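Local coordinates for TsrD (Streptomyces laurentii, PDB 5X7L), which is of unknown function but belongs to the SnoaL-like family and adopts the cone-shaped alpha+beta fold of the NTF2 superfamily, as a dimer, at residues B[35-40]-B[117-122]; B[30-35]-B[45-50]; B[76-81]-B[110-115]; B[14-19]-B[26-31]. All blocks are in the same frame, centred on the assembly; numbering follows the deposited sequence.

Contact 1 of 4, residues B[35-40]-B[117-122]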
loop_
_atom_site.group_PDB
_atom_site.type_symbol
_atom_site.label_atom_id
_atom_site.label_comp_id
_atom_site.label_asym_id
_atom_site.label_seq_id
_atom_site.Cartn_x
_atom_site.Cartn_y
_atom_site.Cartn_z
ATOM N N GLU B 35 -17.139 11.313 12.514
ATOM C CA GLU B 35 -16.339 10.757 13.607
ATOM C C GLU B 35 -15.170 9.925 13.069
ATOM O O GLU B 35 -14.773 8.926 13.673
ATOM C CB GLU B 35 -17.219 9.915 14.535
ATOM C CG GLU B 35 -18.369 10.706 15.144
ATOM C CD GLU B 35 -19.230 9.872 16.068
ATOM O OE1 GLU B 35 -19.924 8.957 15.577
ATOM O OE2 GLU B 35 -19.218 10.136 17.287
ATOM N N TYR B 36 -14.618 10.363 11.938
ATOM C CA TYR B 36 -13.482 9.707 11.297
ATOM C C TYR B 36 -12.364 9.401 12.287
ATOM O O TYR B 36 -12.046 10.224 13.146
ATOM C CB TYR B 36 -12.926 10.586 10.174
ATOM C CG TYR B 36 -12.089 9.803 9.201
ATOM C CD1 TYR B 36 -12.688 9.113 8.158
ATOM C CD2 TYR B 36 -10.707 9.722 9.334
ATOM C CE1 TYR B 36 -11.941 8.367 7.269
ATOM C CE2 TYR B 36 -9.947 8.980 8.442
ATOM C CZ TYR B 36 -10.576 8.306 7.411
ATOM O OH TYR B 36 -9.849 7.562 6.514
ATOM N N ARG B 37 -11.763 8.223 12.146
ATOM C CA ARG B 37 -10.716 7.781 13.060
ATOM C C ARG B 37 -9.390 7.637 12.321
ATOM O O ARG B 37 -9.065 6.566 11.815
ATOM C CB ARG B 37 -11.106 6.449 13.713
ATOM C CG ARG B 37 -12.450 6.473 14.431
ATOM C CD ARG B 37 -12.784 5.133 15.075
ATOM N NE ARG B 37 -12.928 4.051 14.100
ATOM C CZ ARG B 37 -14.064 3.712 13.490
ATOM N NH1 ARG B 37 -15.192 4.372 13.727
ATOM N NH2 ARG B 37 -14.073 2.702 12.630
ATOM N N HIS B 38 -8.623 8.720 12.251
ATOM C CA HIS B 38 -7.309 8.664 11.619
ATOM C C HIS B 38 -6.386 7.768 12.456
ATOM O O HIS B 38 -6.368 7.881 13.684
ATOM C CB HIS B 38 -6.714 10.066 11.483
ATOM C CG HIS B 38 -5.577 10.147 10.517
ATOM N ND1 HIS B 38 -4.352 9.565 10.757
ATOM C CD2 HIS B 38 -5.478 10.746 9.307
ATOM C CE1 HIS B 38 -3.547 9.796 9.737
ATOM N NE2 HIS B 38 -4.205 10.512 8.843
ATOM N N PRO B 39 -5.622 6.869 11.805
ATOM C CA PRO B 39 -4.759 5.947 12.561
ATOM C C PRO B 39 -3.596 6.604 13.317
ATOM O O PRO B 39 -3.037 5.984 14.219
ATOM C CB PRO B 39 -4.219 5.005 11.478
ATOM C CG PRO B 39 -4.343 5.769 10.205
ATOM C CD PRO B 39 -5.597 6.575 10.362
ATOM N N ASN B 40 -3.233 7.824 12.944
ATOM C CA ASN B 40 -2.192 8.581 13.631
ATOM C C ASN B 40 -2.817 9.396 14.760
ATOM O O ASN B 40 -3.592 10.310 14.493
ATOM C CB ASN B 40 -1.472 9.505 12.639
ATOM C CG ASN B 40 -0.300 10.246 13.261
ATOM O OD1 ASN B 40 -0.111 10.241 14.476
ATOM N ND2 ASN B 40 0.497 10.892 12.419
ATOM N N PHE B 117 -16.662 6.631 4.634
ATOM C CA PHE B 117 -15.373 6.125 5.106
ATOM C C PHE B 117 -15.145 6.611 6.534
ATOM O O PHE B 117 -15.225 7.807 6.800
ATOM C CB PHE B 117 -14.218 6.596 4.223
ATOM C CG PHE B 117 -14.334 6.206 2.773
ATOM C CD1 PHE B 117 -14.895 4.993 2.386
ATOM C CD2 PHE B 117 -13.840 7.051 1.787
ATOM C CE1 PHE B 117 -14.975 4.646 1.045
ATOM C CE2 PHE B 117 -13.917 6.710 0.449
ATOM C CZ PHE B 117 -14.485 5.507 0.074
ATOM N N ALA B 118 -14.857 5.687 7.448
ATOM C CA ALA B 118 -14.731 6.016 8.871
ATOM C C ALA B 118 -13.324 5.815 9.419
ATOM O O ALA B 118 -13.008 6.285 10.512
ATOM C CB ALA B 118 -15.722 5.194 9.686
ATOM N N GLN B 119 -12.485 5.117 8.666
ATOM C CA GLN B 119 -11.155 4.770 9.116
ATOM C C GLN B 119 -10.367 4.279 7.905
ATOM O O GLN B 119 -10.968 3.834 6.931
ATOM C CB GLN B 119 -11.293 3.704 10.206
ATOM C CG GLN B 119 -10.128 2.792 10.424
ATOM C CD GLN B 119 -10.321 1.869 11.609
ATOM O OE1 GLN B 119 -11.439 1.637 12.090
ATOM N NE2 GLN B 119 -9.221 1.342 12.094
ATOM N N HIS B 120 -9.040 4.375 7.946
ATOM C CA HIS B 120 -8.216 3.832 6.867
ATOM C C HIS B 120 -6.941 3.185 7.373
ATOM O O HIS B 120 -6.487 3.446 8.488
ATOM C CB HIS B 120 -7.858 4.909 5.832
ATOM C CG HIS B 120 -6.864 5.917 6.321
ATOM N ND1 HIS B 120 -7.240 7.135 6.842
ATOM C CD2 HIS B 120 -5.511 5.887 6.369
ATOM C CE1 HIS B 120 -6.162 7.814 7.189
ATOM N NE2 HIS B 120 -5.100 7.077 6.918
ATOM N N TRP B 121 -6.385 2.336 6.513
ATOM C CA TRP B 121 -5.046 1.778 6.639
ATOM C C TRP B 121 -4.395 2.032 5.293
ATOM O O TRP B 121 -5.024 1.816 4.260
ATOM C CB TRP B 121 -5.078 0.275 6.905
ATOM C CG TRP B 121 -5.876 -0.146 8.093
ATOM C CD1 TRP B 121 -5.400 -0.425 9.341
ATOM C CD2 TRP B 121 -7.295 -0.353 8.147
ATOM N NE1 TRP B 121 -6.433 -0.793 10.170
ATOM C CE2 TRP B 121 -7.606 -0.758 9.462
ATOM C CE3 TRP B 121 -8.331 -0.241 7.210
ATOM C CZ2 TRP B 121 -8.907 -1.050 9.866
ATOM C CZ3 TRP B 121 -9.626 -0.529 7.614
ATOM C CH2 TRP B 121 -9.901 -0.932 8.932
ATOM N N ASP B 122 -3.148 2.474 5.275
ATOM C CA ASP B 122 -2.541 2.850 4.005
ATOM C C ASP B 122 -1.064 2.511 3.935
ATOM O O ASP B 122 -0.420 2.253 4.954
ATOM C CB ASP B 122 -2.731 4.345 3.758
ATOM C CG ASP B 122 -1.921 5.194 4.706
ATOM O OD1 ASP B 122 -2.227 5.192 5.916
ATOM O OD2 ASP B 122 -0.976 5.861 4.243
#

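Contact 2 of 4, residues B[30-35]-B[45-50]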
loop_
_atom_site.group_PDB
_atom_site.type_symbol
_atom_site.label_atom_id
_atom_site.label_comp_id
_atom_site.label_asym_id
_atom_site.label_seq_id
_atom_site.Cartn_x
_atom_site.Cartn_y
_atom_site.Cartn_z
ATOM N N HIS B 30 -19.006 14.599 2.050
ATOM C CA HIS B 30 -19.771 13.658 1.247
ATOM C C HIS B 30 -19.118 12.289 1.128
ATOM O O HIS B 30 -19.668 11.407 0.477
ATOM C CB HIS B 30 -20.019 14.258 -0.133
ATOM C CG HIS B 30 -20.716 15.576 -0.072
ATOM N ND1 HIS B 30 -22.089 15.689 -0.047
ATOM C CD2 HIS B 30 -20.233 16.837 0.033
ATOM C CE1 HIS B 30 -22.421 16.964 0.040
ATOM N NE2 HIS B 30 -21.314 17.681 0.095
ATOM N N CYS B 31 -17.962 12.099 1.760
ATOM C CA CYS B 31 -17.325 10.779 1.746
ATOM C C CYS B 31 -16.742 10.303 3.075
ATOM O O CYS B 31 -16.527 9.105 3.226
ATOM C CB CYS B 31 -16.242 10.707 0.663
ATOM S SG CYS B 31 -14.888 11.880 0.855
ATOM N N LEU B 32 -16.483 11.212 4.018
ATOM C CA LEU B 32 -15.916 10.826 5.312
ATOM C C LEU B 32 -16.913 10.964 6.449
ATOM O O LEU B 32 -17.693 11.913 6.505
ATOM C CB LEU B 32 -14.680 11.657 5.651
ATOM C CG LEU B 32 -13.534 11.692 4.639
ATOM C CD1 LEU B 32 -12.327 12.354 5.271
ATOM C CD2 LEU B 32 -13.165 10.313 4.115
ATOM N N HIS B 33 -16.848 10.009 7.367
ATOM C CA HIS B 33 -17.656 10.025 8.576
ATOM C C HIS B 33 -17.274 11.219 9.455
ATOM O O HIS B 33 -16.088 11.503 9.618
ATOM C CB HIS B 33 -17.430 8.724 9.344
ATOM C CG HIS B 33 -18.547 8.363 10.267
ATOM N ND1 HIS B 33 -18.765 9.013 11.460
ATOM C CD2 HIS B 33 -19.501 7.409 10.178
ATOM C CE1 HIS B 33 -19.811 8.482 12.065
ATOM N NE2 HIS B 33 -20.275 7.504 11.309
ATOM N N PRO B 34 -18.266 11.915 10.038
ATOM C CA PRO B 34 -17.917 13.016 10.946
ATOM C C PRO B 34 -17.038 12.579 12.125
ATOM O O PRO B 34 -16.271 13.385 12.650
ATOM C CB PRO B 34 -19.284 13.510 11.437
ATOM C CG PRO B 34 -20.219 13.163 10.334
ATOM C CD PRO B 34 -19.719 11.842 9.803
ATOM N N GLU B 35 -17.139 11.313 12.514
ATOM C CA GLU B 35 -16.339 10.757 13.607
ATOM C C GLU B 35 -15.170 9.925 13.069
ATOM O O GLU B 35 -14.773 8.926 13.673
ATOM C CB GLU B 35 -17.219 9.915 14.535
ATOM C CG GLU B 35 -18.369 10.706 15.144
ATOM C CD GLU B 35 -19.230 9.872 16.068
ATOM O OE1 GLU B 35 -19.924 8.957 15.577
ATOM O OE2 GLU B 35 -19.218 10.136 17.287
ATOM N N ARG B 45 -9.057 14.039 16.233
ATOM C CA ARG B 45 -10.151 13.081 16.083
ATOM C C ARG B 45 -11.278 13.651 15.232
ATOM O O ARG B 45 -11.543 14.856 15.248
ATOM C CB ARG B 45 -10.716 12.662 17.445
ATOM C CG ARG B 45 -9.757 11.892 18.340
ATOM C CD ARG B 45 -9.247 10.626 17.671
ATOM N NE ARG B 45 -8.030 10.873 16.899
ATOM C CZ ARG B 45 -7.535 10.051 15.979
ATOM N NH1 ARG B 45 -8.154 8.911 15.688
ATOM N NH2 ARG B 45 -6.418 10.379 15.340
ATOM N N GLY B 46 -11.942 12.764 14.501
ATOM C CA GLY B 46 -13.066 13.148 13.667
ATOM C C GLY B 46 -12.644 13.715 12.328
ATOM O O GLY B 46 -11.461 13.738 11.978
ATOM N N ILE B 47 -13.627 14.187 11.576
ATOM C CA ILE B 47 -13.388 14.671 10.226
ATOM C C ILE B 47 -12.467 15.898 10.188
ATOM O O ILE B 47 -11.795 16.129 9.179
ATOM C CB ILE B 47 -14.739 14.936 9.503
ATOM C CG1 ILE B 47 -14.540 15.143 7.999
ATOM C CG2 ILE B 47 -15.501 16.098 10.139
ATOM C CD1 ILE B 47 -15.840 15.143 7.213
ATOM N N GLU B 48 -12.397 16.665 11.278
ATOM C CA GLU B 48 -11.488 17.816 11.325
ATOM C C GLU B 48 -10.031 17.431 11.054
ATOM O O GLU B 48 -9.287 18.210 10.462
ATOM C CB GLU B 48 -11.599 18.558 12.659
ATOM C CG GLU B 48 -12.777 19.523 12.719
ATOM C CD GLU B 48 -12.513 20.828 11.986
ATOM O OE1 GLU B 48 -11.566 21.542 12.372
ATOM O OE2 GLU B 48 -13.247 21.154 11.025
ATOM N N GLY B 49 -9.624 16.237 11.476
ATOM C CA GLY B 49 -8.269 15.772 11.207
ATOM C C GLY B 49 -7.976 15.670 9.719
ATOM O O GLY B 49 -6.876 15.998 9.267
HETATM N N MSE B 50 -8.961 15.214 8.953
HETATM C CA MSE B 50 -8.796 15.087 7.508
HETATM C C MSE B 50 -8.965 16.415 6.799
HETATM O O MSE B 50 -8.301 16.659 5.791
HETATM C CB MSE B 50 -9.754 14.035 6.954
HETATM C CG MSE B 50 -9.330 12.616 7.331
HETATM SE SE MSE B 50 -7.648 12.065 6.458
HETATM C CE MSE B 50 -8.349 11.723 4.664
HETATM O O HOH W 1 -12.846 10.094 15.927
#

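Contact 3 of 4, residues B[76-81]-B[110-115]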
loop_
_atom_site.group_PDB
_atom_site.type_symbol
_atom_site.label_atom_id
_atom_site.label_comp_id
_atom_site.label_asym_id
_atom_site.label_seq_id
_atom_site.Cartn_x
_atom_site.Cartn_y
_atom_site.Cartn_z
ATOM N N ASP B 76 -17.871 -3.909 3.543
ATOM C CA ASP B 76 -17.599 -2.608 4.158
ATOM C C ASP B 76 -16.168 -2.118 3.917
ATOM O O ASP B 76 -15.669 -1.278 4.663
ATOM C CB ASP B 76 -17.925 -2.635 5.663
ATOM C CG ASP B 76 -17.065 -3.612 6.454
ATOM O OD1 ASP B 76 -16.231 -4.328 5.858
ATOM O OD2 ASP B 76 -17.236 -3.662 7.691
ATOM N N LYS B 77 -15.532 -2.617 2.856
ATOM C CA LYS B 77 -14.170 -2.212 2.510
ATOM C C LYS B 77 -14.079 -1.640 1.101
ATOM O O LYS B 77 -14.682 -2.164 0.162
ATOM C CB LYS B 77 -13.203 -3.394 2.630
ATOM C CG LYS B 77 -13.058 -3.947 4.039
ATOM C CD LYS B 77 -12.233 -3.035 4.938
ATOM C CE LYS B 77 -12.264 -3.501 6.386
ATOM N NZ LYS B 77 -11.745 -4.886 6.548
ATOM N N ALA B 78 -13.308 -0.565 0.969
ATOM C CA ALA B 78 -12.966 0.001 -0.329
ATOM C C ALA B 78 -11.462 0.203 -0.389
ATOM O O ALA B 78 -10.881 0.812 0.506
ATOM C CB ALA B 78 -13.687 1.321 -0.544
ATOM N N VAL B 79 -10.838 -0.318 -1.439
ATOM C CA VAL B 79 -9.402 -0.173 -1.632
ATOM C C VAL B 79 -9.143 0.704 -2.843
ATOM O O VAL B 79 -9.575 0.379 -3.947
ATOM C CB VAL B 79 -8.713 -1.531 -1.843
ATOM C CG1 VAL B 79 -7.209 -1.338 -1.981
ATOM C CG2 VAL B 79 -9.046 -2.474 -0.694
ATOM N N ALA B 80 -8.447 1.817 -2.626
ATOM C CA ALA B 80 -8.118 2.751 -3.696
ATOM C C ALA B 80 -6.610 2.800 -3.902
ATOM O O ALA B 80 -5.868 3.182 -2.995
ATOM C CB ALA B 80 -8.654 4.138 -3.369
ATOM N N ARG B 81 -6.160 2.388 -5.085
ATOM C CA ARG B 81 -4.773 2.585 -5.482
ATOM C C ARG B 81 -4.708 3.890 -6.258
ATOM O O ARG B 81 -5.456 4.079 -7.220
ATOM C CB ARG B 81 -4.263 1.425 -6.338
ATOM C CG ARG B 81 -2.813 1.599 -6.764
ATOM C CD ARG B 81 -2.193 0.329 -7.305
ATOM N NE ARG B 81 -2.802 -0.128 -8.552
ATOM C CZ ARG B 81 -2.470 0.307 -9.766
ATOM N NH1 ARG B 81 -1.539 1.246 -9.920
ATOM N NH2 ARG B 81 -3.075 -0.196 -10.837
ATOM N N PHE B 110 -10.167 1.693 3.020
ATOM C CA PHE B 110 -11.154 2.381 3.844
ATOM C C PHE B 110 -12.175 1.410 4.414
ATOM O O PHE B 110 -12.639 0.503 3.721
ATOM C CB PHE B 110 -11.914 3.425 3.030
ATOM C CG PHE B 110 -11.070 4.551 2.518
ATOM C CD1 PHE B 110 -10.670 5.578 3.362
ATOM C CD2 PHE B 110 -10.705 4.607 1.180
ATOM C CE1 PHE B 110 -9.907 6.632 2.884
ATOM C CE2 PHE B 110 -9.938 5.658 0.700
ATOM C CZ PHE B 110 -9.542 6.672 1.553
ATOM N N LEU B 111 -12.526 1.628 5.678
ATOM C CA LEU B 111 -13.659 0.970 6.318
ATOM C C LEU B 111 -14.892 1.857 6.173
ATOM O O LEU B 111 -14.848 3.043 6.500
ATOM C CB LEU B 111 -13.360 0.727 7.799
ATOM C CG LEU B 111 -14.462 0.099 8.657
ATOM C CD1 LEU B 111 -14.749 -1.330 8.219
ATOM C CD2 LEU B 111 -14.072 0.150 10.130
ATOM N N ILE B 112 -15.986 1.277 5.690
ATOM C CA ILE B 112 -17.239 2.001 5.495
ATOM C C ILE B 112 -18.177 1.779 6.681
ATOM O O ILE B 112 -18.503 0.640 7.014
ATOM C CB ILE B 112 -17.933 1.560 4.187
ATOM C CG1 ILE B 112 -17.007 1.796 2.988
ATOM C CG2 ILE B 112 -19.256 2.296 3.997
ATOM C CD1 ILE B 112 -17.398 1.025 1.746
ATOM N N GLU B 113 -18.592 2.877 7.312
ATOM C CA GLU B 113 -19.583 2.864 8.388
ATOM C C GLU B 113 -20.599 3.952 8.116
ATOM O O GLU B 113 -20.227 5.073 7.771
ATOM C CB GLU B 113 -18.940 3.121 9.750
ATOM C CG GLU B 113 -18.043 2.004 10.240
ATOM C CD GLU B 113 -17.352 2.327 11.554
ATOM O OE1 GLU B 113 -17.487 3.464 12.057
ATOM O OE2 GLU B 113 -16.655 1.437 12.081
ATOM N N ASP B 114 -21.877 3.624 8.276
ATOM C CA ASP B 114 -22.952 4.585 8.050
ATOM C C ASP B 114 -22.837 5.217 6.661
ATOM O O ASP B 114 -23.094 6.406 6.485
ATOM C CB ASP B 114 -22.943 5.669 9.136
ATOM C CG ASP B 114 -23.041 5.092 10.535
ATOM O OD1 ASP B 114 -23.938 4.257 10.776
ATOM O OD2 ASP B 114 -22.218 5.472 11.396
ATOM N N GLY B 115 -22.434 4.413 5.681
ATOM C CA GLY B 115 -22.346 4.861 4.296
ATOM C C GLY B 115 -21.189 5.791 3.964
ATOM O O GLY B 115 -21.172 6.378 2.881
HETATM O O HOH W 2 -18.361 -1.382 8.936
#

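Contact 4 of 4, residues B[14-19]-B[26-31]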
loop_
_atom_site.group_PDB
_atom_site.type_symbol
_atom_site.label_atom_id
_atom_site.label_comp_id
_atom_site.label_asym_id
_atom_site.label_seq_id
_atom_site.Cartn_x
_atom_site.Cartn_y
_atom_site.Cartn_z
ATOM N N GLU B 14 -15.104 9.735 -5.822
ATOM C CA GLU B 14 -15.089 10.967 -6.615
ATOM C C GLU B 14 -14.995 12.190 -5.702
ATOM O O GLU B 14 -14.239 13.124 -5.972
ATOM C CB GLU B 14 -16.323 11.064 -7.515
ATOM C CG GLU B 14 -16.310 10.080 -8.673
ATOM N N HIS B 15 -15.746 12.172 -4.607
ATOM C CA HIS B 15 -15.666 13.254 -3.633
ATOM C C HIS B 15 -14.306 13.306 -2.949
ATOM O O HIS B 15 -13.759 14.387 -2.739
ATOM C CB HIS B 15 -16.769 13.126 -2.585
ATOM C CG HIS B 15 -18.110 13.568 -3.073
ATOM N ND1 HIS B 15 -18.400 14.885 -3.352
ATOM C CD2 HIS B 15 -19.243 12.872 -3.328
ATOM C CE1 HIS B 15 -19.653 14.985 -3.756
ATOM N NE2 HIS B 15 -20.187 13.777 -3.751
ATOM N N PHE B 16 -13.765 12.143 -2.599
ATOM C CA PHE B 16 -12.459 12.082 -1.945
ATOM C C PHE B 16 -11.392 12.721 -2.835
ATOM O O PHE B 16 -10.626 13.577 -2.394
ATOM C CB PHE B 16 -12.094 10.633 -1.616
ATOM C CG PHE B 16 -10.802 10.485 -0.865
ATOM C CD1 PHE B 16 -10.763 10.651 0.512
ATOM C CD2 PHE B 16 -9.626 10.173 -1.531
ATOM C CE1 PHE B 16 -9.574 10.509 1.209
ATOM C CE2 PHE B 16 -8.436 10.033 -0.841
ATOM C CZ PHE B 16 -8.408 10.201 0.531
ATOM N N LEU B 17 -11.363 12.319 -4.102
ATOM C CA LEU B 17 -10.392 12.856 -5.051
ATOM C C LEU B 17 -10.569 14.362 -5.234
ATOM O O LEU B 17 -9.586 15.107 -5.275
ATOM C CB LEU B 17 -10.510 12.150 -6.400
ATOM C CG LEU B 17 -10.217 10.646 -6.410
ATOM C CD1 LEU B 17 -10.655 10.053 -7.739
ATOM C CD2 LEU B 17 -8.749 10.349 -6.137
ATOM N N ALA B 18 -11.819 14.807 -5.336
ATOM C CA ALA B 18 -12.111 16.222 -5.564
ATOM C C ALA B 18 -11.651 17.098 -4.395
ATOM O O ALA B 18 -11.224 18.232 -4.600
ATOM C CB ALA B 18 -13.594 16.425 -5.828
ATOM N N ALA B 19 -11.735 16.580 -3.171
ATOM C CA ALA B 19 -11.284 17.337 -1.999
ATOM C C ALA B 19 -9.826 17.762 -2.165
ATOM O O ALA B 19 -9.471 18.917 -1.921
ATOM C CB ALA B 19 -11.451 16.516 -0.730
ATOM N N ARG B 26 -14.797 20.702 1.775
ATOM C CA ARG B 26 -16.231 20.399 1.803
ATOM C C ARG B 26 -16.577 19.081 1.104
ATOM O O ARG B 26 -17.545 18.417 1.476
ATOM C CB ARG B 26 -17.044 21.545 1.200
ATOM C CG ARG B 26 -16.986 22.824 2.021
ATOM C CD ARG B 26 -17.697 23.967 1.327
ATOM N NE ARG B 26 -17.047 24.296 0.063
ATOM C CZ ARG B 26 -17.392 25.310 -0.723
ATOM N NH1 ARG B 26 -18.389 26.118 -0.384
ATOM N NH2 ARG B 26 -16.727 25.512 -1.853
ATOM N N HIS B 27 -15.788 18.689 0.110
ATOM C CA HIS B 27 -16.001 17.392 -0.525
ATOM C C HIS B 27 -15.912 16.231 0.468
ATOM O O HIS B 27 -16.555 15.195 0.274
ATOM C CB HIS B 27 -14.998 17.176 -1.650
ATOM C CG HIS B 27 -15.369 17.871 -2.916
ATOM N ND1 HIS B 27 -16.444 17.481 -3.684
ATOM C CD2 HIS B 27 -14.813 18.927 -3.554
ATOM C CE1 HIS B 27 -16.537 18.268 -4.740
ATOM N NE2 HIS B 27 -15.559 19.154 -4.685
ATOM N N LEU B 28 -15.118 16.395 1.525
ATOM C CA LEU B 28 -14.984 15.350 2.539
ATOM C C LEU B 28 -16.287 15.086 3.283
ATOM O O LEU B 28 -16.494 13.992 3.801
ATOM C CB LEU B 28 -13.888 15.698 3.546
ATOM C CG LEU B 28 -12.483 15.835 2.964
ATOM C CD1 LEU B 28 -11.500 16.133 4.082
ATOM C CD2 LEU B 28 -12.066 14.581 2.201
ATOM N N ASP B 29 -17.171 16.073 3.342
ATOM C CA ASP B 29 -18.440 15.875 4.032
ATOM C C ASP B 29 -19.303 14.842 3.322
ATOM O O ASP B 29 -20.211 14.267 3.920
ATOM C CB ASP B 29 -19.181 17.200 4.170
ATOM C CG ASP B 29 -18.442 18.166 5.060
ATOM O OD1 ASP B 29 -18.094 17.769 6.194
ATOM O OD2 ASP B 29 -18.175 19.305 4.626
ATOM N N HIS B 30 -19.006 14.599 2.050
ATOM C CA HIS B 30 -19.771 13.658 1.247
ATOM C C HIS B 30 -19.118 12.289 1.128
ATOM O O HIS B 30 -19.668 11.407 0.477
ATOM C CB HIS B 30 -20.019 14.258 -0.133
ATOM C CG HIS B 30 -20.716 15.576 -0.072
ATOM N ND1 HIS B 30 -22.089 15.689 -0.047
ATOM C CD2 HIS B 30 -20.233 16.837 0.033
ATOM C CE1 HIS B 30 -22.421 16.964 0.040
ATOM N NE2 HIS B 30 -21.314 17.681 0.095
ATOM N N CYS B 31 -17.962 12.099 1.760
ATOM C CA CYS B 31 -17.325 10.779 1.746
ATOM C C CYS B 31 -16.742 10.303 3.075
ATOM O O CYS B 31 -16.527 9.105 3.226
ATOM C CB CYS B 31 -16.242 10.707 0.663
ATOM S SG CYS B 31 -14.888 11.880 0.855
#

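Contact 1 of 4, residues B[35-40]-B[117-122]
Tyr36 and His120 meet through a short bond where the weakly bonded strand 36-37 runs beside strand 116-124, the last strand of the curved antiparallel sheet of this NTF2-like fold. From CB, the Tyr36 side chain sets CG anti to the backbone N (chi1 -161°), and the ring lies with one face over Ala118 C and Gln119 CA. CD1 touches the carbonyl oxygen of Phe117 at the ring edge, CD1 to O 3.2 Å; CE1 follows the same strand to Phe117 CB and Gln119 N. At the tip, Tyr36 OH reaches His120 ND1 at 2.7 Å, a hydrogen bond whose donor may be either group. Two further groups meet the imidazole. Pro39 CD lies over one face, 3.7 Å from the ring centroid, and CE1 of His120 is directed at the face of His38 in a T-shaped pair with planes at 87°. A bound isopropyl alcohol also lies beside His120. Arg37 N donates to Ala118 O at 2.8 Å. The guanidinium of Arg37, whose NH2 also forms a salt bridge with Glu113, stands almost perpendicular to the Gln119 amide; Arg37 NH2 donates to Gln119 OE1 at 2.9 Å, and that oxygen lies 6° out of the guanidinium plane.

Contact 2 of 4, residues B[30-35]-B[45-50]
Pro34 O accepts the amide of Ile47, N to O 3.0 Å, with the donor well above the carbonyl plane (53° out of it). Beside this bond, Gly46 CA comes within 3.4 Å of the same Pro34 O; Gly46 has positive phi, a backbone shape that favours glycine. A water joins Glu35 O to Gly46 N, weakly at both ends. The contact thus sets the corner after the short strand 32-33 against the first turn of helix 47-60, where the chain between helix 6-22 and helix 47-60 of the NTF2-like fold closes on itself. Ile47 has CG1 anti to its backbone N (chi1 -167°), and the far end of that branch, CD1, meets Leu32 CB at 4.0 Å. Leu32 CD1 packs crosswise on selenomethionine Met50, touching CB at 3.5 Å and CG close by. Within the corner itself, His33 ND1 accepts Glu35 N in the plane of its ring, 3.0 Å apart, while His33 NE2 bonds to Asp114 OD2, so both ring nitrogens of His33 have partners.

Contact 3 of 4, residues B[76-81]-B[110-115]
Ala78 and Phe110 form a hydrogen-bonded antiparallel pair: Phe110 N donates to Ala78 O at 2.8 Å in a nearly straight bond (179°), and Ala78 N returns one to Phe110 O at 3.0 Å. The next pair, Lys77 with Leu111, is non-hydrogen-bonded, and there Lys77 CA lies 3.3 Å from Phe110 O in a CA-H...O contact. Ile112 N to Asp76 O, 2.8 Å, carries the ladder one residue before strand 77-88. On the Lys77 face, Leu111, its CG anti to the backbone N (chi1 177°), lays CD1 against the carboxylate of Asp76, 3.4 Å from OD2, the two side chains running alongside in the same direction. A water donates to both Asp76 OD2 and Ile112 O. CE of Lys77 touches the same Leu111 CD1 at 3.8 Å, the two side chains crossing at a slant, while its NZ forms a salt bridge with Asp70 of the second subunit. The opposite face turns to helix 6-22: Val9 meets Ala78 and Ile112, and Met13 meets Phe110. Strands 77-88 and 101-113 are thus central neighbours in the sheet, between strands 61-74 and 116-124, with the helix on one side and the dimer partner on the other.

Contact 4 of 4, residues B[14-19]-B[26-31]
The His15 ring carries CB of His30 over the centre of one face, 3.5 Å from its centroid, and has ND1 of His27 at its edge in plane. The His27 ring repeats the pattern, with Ala18 CB centred over one face at 3.5 Å from its centroid and His15 ND1 at the edge. Rim to rim, with planes at 42°, these two imidazoles share a long hydrogen bond, ND1 of His15 to ND1 of His27 at 3.3 Å, in which either nitrogen may be the donor. His30 adds an offset stack on His15, its ring plane turned by 21°, and completes a cluster of three histidines. His27 NE2 is bonded to Glu22 OE1, and His27 CB packs closely on the carbonyl oxygen of His15, CB to O 3.2 Å. On the inner side of the cluster the contact is apolar. Ala19 CB touches Leu28 CD2 at 3.6 Å, and SG of Cys31, placed between the backbone N and carbonyl carbon (chi1 61°), reaches Phe16 CB at 3.9 Å. The chain leaving helix 6-22 thus folds back on that helix through residues 26-29, which have helical backbone angles without the regular helix bonds. Around this return of the chain, Ile54 of helix 47-60 packs on Ala19 and Leu28, Phe16 meets Phe110 of strand 101-113 edge-to-face, and Cys31 bonds through its backbone to Phe117 of strand 116-124.

Overall arrangement
Along the chain, contact 4 comes first, folding the segment after helix 6-22 back on it; contact 2 starts on the same residues, His30 and Cys31, and its centre lies about 11 Å away. Contact 1 shares Glu35 with contact 2, their centres about 8 Å apart, and sets strand 36-37 beside the much later strand 116-124. Contact 3 is nested inside the loop closed by contact 1 and shares its sheet, strands 101-113 and 116-124 being neighbours, with centres about 10 Å apart. Backbone bonds link Phe117 to His33 between contacts 1 and 2, and Ala118 to Leu111 between contacts 1 and 3. Helices and sheet are thereby joined into one domain, and contacts 1 and 3 also touch the second subunit.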